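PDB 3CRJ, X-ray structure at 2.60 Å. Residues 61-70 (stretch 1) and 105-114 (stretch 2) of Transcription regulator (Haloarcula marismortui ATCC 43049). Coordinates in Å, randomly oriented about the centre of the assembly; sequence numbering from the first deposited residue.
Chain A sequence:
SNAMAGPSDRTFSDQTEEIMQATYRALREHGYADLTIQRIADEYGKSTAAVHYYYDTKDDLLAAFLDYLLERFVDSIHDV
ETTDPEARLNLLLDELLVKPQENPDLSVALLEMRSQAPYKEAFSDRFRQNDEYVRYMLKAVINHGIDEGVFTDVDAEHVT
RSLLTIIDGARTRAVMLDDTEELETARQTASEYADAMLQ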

# COMPACT_ATOMS: atom_id res chain seq x y z
N LEU A 61 -3.12 8.52 -21.36
CA LEU A 61 -4.29 9.16 -20.82
C LEU A 61 -4.28 9.11 -19.30
O LEU A 61 -4.61 10.10 -18.65
N LEU A 62 -3.88 7.98 -18.74
CA LEU A 62 -3.85 7.82 -17.30
C LEU A 62 -2.65 8.50 -16.64
O LEU A 62 -2.69 8.84 -15.46
N ALA A 63 -1.57 8.71 -17.39
CA ALA A 63 -0.49 9.50 -16.83
C ALA A 63 -1.03 10.90 -16.61
O ALA A 63 -0.89 11.46 -15.52
N ALA A 64 -1.69 11.43 -17.64
CA ALA A 64 -2.40 12.72 -17.55
C ALA A 64 -3.39 12.75 -16.38
O ALA A 64 -3.42 13.73 -15.62
N PHE A 65 -4.16 11.67 -16.21
CA PHE A 65 -5.15 11.58 -15.14
C PHE A 65 -4.50 11.60 -13.76
O PHE A 65 -5.04 12.20 -12.83
N LEU A 66 -3.34 10.97 -13.62
CA LEU A 66 -2.60 11.15 -12.38
C LEU A 66 -2.23 12.63 -12.18
O LEU A 66 -2.54 13.21 -11.12
N ASP A 67 -1.65 13.26 -13.20
CA ASP A 67 -1.28 14.68 -13.13
C ASP A 67 -2.46 15.54 -12.72
O ASP A 67 -2.32 16.48 -11.93
N TYR A 68 -3.62 15.17 -13.26
CA TYR A 68 -4.88 15.80 -12.93
C TYR A 68 -5.22 15.64 -11.45
O TYR A 68 -5.56 16.63 -10.81
N LEU A 69 -5.13 14.44 -10.90
CA LEU A 69 -5.47 14.26 -9.50
C LEU A 69 -4.51 15.03 -8.59
O LEU A 69 -4.91 15.54 -7.55
N LEU A 70 -3.24 15.13 -8.99
CA LEU A 70 -2.29 15.88 -8.20
C LEU A 70 -2.66 17.37 -8.17
O LEU A 70 -2.55 18.00 -7.12
N ASP A 105 -13.99 3.99 -4.59
CA ASP A 105 -14.02 3.26 -5.88
C ASP A 105 -12.87 3.69 -6.80
O ASP A 105 -12.26 2.85 -7.50
N LEU A 106 -12.55 4.98 -6.76
CA LEU A 106 -11.28 5.41 -7.30
C LEU A 106 -10.09 4.70 -6.63
O LEU A 106 -9.08 4.39 -7.26
N SER A 107 -10.22 4.42 -5.35
CA SER A 107 -9.14 3.80 -4.61
C SER A 107 -8.65 2.43 -5.10
O SER A 107 -7.44 2.21 -5.18
N VAL A 108 -9.58 1.54 -5.46
CA VAL A 108 -9.25 0.25 -6.10
C VAL A 108 -8.40 0.49 -7.35
O VAL A 108 -7.32 -0.08 -7.50
N ALA A 109 -8.88 1.36 -8.24
CA ALA A 109 -8.16 1.70 -9.47
C ALA A 109 -6.74 2.17 -9.22
O ALA A 109 -5.82 1.71 -9.90
N LEU A 110 -6.56 3.06 -8.24
CA LEU A 110 -5.24 3.62 -7.93
C LEU A 110 -4.23 2.60 -7.35
O LEU A 110 -3.04 2.71 -7.61
N LEU A 111 -4.70 1.62 -6.58
CA LEU A 111 -3.82 0.56 -6.09
C LEU A 111 -3.40 -0.35 -7.25
O LEU A 111 -2.25 -0.78 -7.32
N GLU A 112 -4.33 -0.62 -8.16
CA GLU A 112 -4.01 -1.42 -9.33
C GLU A 112 -2.90 -0.71 -10.08
O GLU A 112 -1.91 -1.33 -10.48
N MSE A 113 -3.06 0.59 -10.27
CA MSE A 113 -2.10 1.38 -11.02
C MSE A 113 -0.76 1.50 -10.29
O MSE A 113 0.29 1.51 -10.93
N ARG A 114 -0.81 1.58 -8.95
CA ARG A 114 0.41 1.61 -8.14
C ARG A 114 1.18 0.32 -8.24
O ARG A 114 2.40 0.33 -8.32

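Two helical segments of one chain, residues 61-70 and 105-114, meet here through side chains alone. Their axes come no nearer than 12.8 Å and their N-to-C directions differ by 121°; the space between is filled by apolar side chains: leucines, Phe-65 and Met-113. The nearest CA atoms are those of Leu-62 and Met-113, 9.2 Å apart, and of Leu-66 and Leu-110, 9.1 Å apart. The contact is modest, burying 268 Å² in total.

Met-113, present as selenomethionine, gives the largest share, 67 Å². Its CA-to-CB bond points toward the first helix, and chi1 m with chi2 t carries the chain outward in an extended form; chi3, at -32°, lies between the usual wells and sets the direction of the terminal methyl. That methyl, CE, rests 3.7 Å from CD2 of Leu-66, while SE lies 4.3 Å from CD1 of Leu-62. A long, unbranched side chain suits this position: it spans the gap and touches two leucines one helical turn apart. Leu-62 points toward the partner and Leu-66 sideways, yet both adopt the m,t rotamer, and the end of Leu-66 comes nearer than its first bond suggests.

Leu-106 is next, with 42 Å² covered. It also points toward the other helix, but its rotamer is t,p. Its CD2 methyl meets two residues: CD2 lies 4.1 Å from CD1 of Leu-69 and 4.3 Å from CZ of Phe-65. Phe-65, with chi1 t, offers the edge of its ring to this methyl, which sits near the ring plane. The flat, rigid aromatic thus reaches across the gap with its far tip, and the branched leucine supplies a methyl to meet it.

Leu-69, covered by 36 Å², joins these contacts to the middle of the interface. It points toward the second helix in the m,t rotamer, and its CD1 approaches CD2 of Leu-110 to 3.8 Å. Leu-110, likewise m,t, starts sideways but brings its end inward, so that its CD2 also lies 4.0 Å from CD2 of Leu-66. Leucine serves well at such points because its two terminal methyls sit far enough from the backbone to meet neighbours.

No hydrogen bond crosses between the stretches. The polar side chains remain outside the contact: the carboxylates of Asp-67 and Glu-112 are hydrogen-bonded elsewhere in the structure. Main-chain polar groups are engaged within each helix, as in Leu-66 N to Leu-62 O at 2.9 Å and Met-113 N to Ala-109 O at 3.0 Å.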

# COMPACT_ATOMS: atom_id res chain seq x y z
CB LEU A 61 -5.54 8.49 -21.39
CG LEU A 61 -6.85 9.24 -21.14
CD1 LEU A 61 -7.79 8.94 -22.27
CD2 LEU A 61 -7.47 8.86 -19.80
CB LEU A 62 -3.92 6.35 -16.93
CG LEU A 62 -5.25 5.64 -17.23
CD1 LEU A 62 -5.11 4.16 -16.94
CD2 LEU A 62 -6.42 6.25 -16.42
CB ALA A 63 0.72 9.51 -17.74
CB ALA A 64 -3.09 13.04 -18.86
CB PHE A 65 -6.04 10.34 -15.29
CG PHE A 65 -7.15 10.26 -14.26
CD1 PHE A 65 -8.28 11.08 -14.37
CD2 PHE A 65 -7.07 9.39 -13.18
CE1 PHE A 65 -9.31 11.02 -13.41
CE2 PHE A 65 -8.09 9.33 -12.21
CZ PHE A 65 -9.21 10.15 -12.34
CB LEU A 66 -1.40 10.21 -12.32
CG LEU A 66 -1.81 8.74 -12.13
CD1 LEU A 66 -0.63 7.79 -12.25
CD2 LEU A 66 -2.51 8.53 -10.82
CB ASP A 67 -0.74 15.18 -14.47
CG ASP A 67 0.55 14.49 -14.87
OD1 ASP A 67 0.83 14.47 -16.09
OD2 ASP A 67 1.27 13.96 -13.98
CB TYR A 68 -5.97 15.25 -13.85
CG TYR A 68 -7.38 15.58 -13.46
CD1 TYR A 68 -7.97 16.78 -13.83
CD2 TYR A 68 -8.16 14.65 -12.76
CE1 TYR A 68 -9.30 17.07 -13.49
CE2 TYR A 68 -9.47 14.92 -12.40
CZ TYR A 68 -10.05 16.13 -12.76
OH TYR A 68 -11.36 16.39 -12.42
CB LEU A 69 -5.50 12.78 -9.10
CG LEU A 69 -6.47 11.84 -9.81
CD1 LEU A 69 -6.40 10.41 -9.24
CD2 LEU A 69 -7.91 12.36 -9.77
CB LEU A 70 -0.85 15.66 -8.69
CG LEU A 70 0.29 16.32 -7.89
CD1 LEU A 70 0.25 15.80 -6.46
CD2 LEU A 70 1.67 16.10 -8.52
CB ASP A 105 -15.39 3.36 -6.57
CG ASP A 105 -16.35 2.24 -6.14
OD1 ASP A 105 -15.87 1.17 -5.69
OD2 ASP A 105 -17.59 2.44 -6.26
CB LEU A 106 -11.13 6.92 -7.19
CG LEU A 106 -10.24 7.40 -8.31
CD1 LEU A 106 -10.78 6.92 -9.64
CD2 LEU A 106 -10.13 8.90 -8.30
CB SER A 107 -9.45 3.81 -3.12
OG SER A 107 -9.32 5.15 -2.68
CB VAL A 108 -10.53 -0.52 -6.49
CG1 VAL A 108 -10.22 -1.70 -7.42
CG2 VAL A 108 -11.32 -0.95 -5.24
CB ALA A 109 -8.92 2.73 -10.26
CB LEU A 110 -5.37 4.84 -7.02
CG LEU A 110 -6.08 6.12 -7.53
CD1 LEU A 110 -6.25 7.06 -6.35
CD2 LEU A 110 -5.31 6.81 -8.59
CB LEU A 111 -4.53 -0.28 -5.04
CG LEU A 111 -3.83 -0.92 -3.82
CD1 LEU A 111 -4.45 -2.28 -3.50
CD2 LEU A 111 -2.30 -1.03 -3.88
CB GLU A 112 -5.21 -1.59 -10.27
CG GLU A 112 -6.38 -2.38 -9.72
CD GLU A 112 -7.52 -2.46 -10.73
OE1 GLU A 112 -8.57 -1.81 -10.49
OE2 GLU A 112 -7.38 -3.15 -11.77
CB MSE A 113 -2.66 2.75 -11.33
CG MSE A 113 -3.74 2.73 -12.37
SE MSE A 113 -4.41 4.51 -12.71
CE MSE A 113 -4.13 5.23 -10.93
CB ARG A 114 0.11 1.88 -6.67
CG ARG A 114 -0.06 3.33 -6.34
CD ARG A 114 -0.20 3.53 -4.84
NE ARG A 114 -0.81 4.82 -4.50
CZ ARG A 114 -2.11 4.99 -4.29
NH1 ARG A 114 -2.96 3.95 -4.41
NH2 ARG A 114 -2.58 6.21 -3.99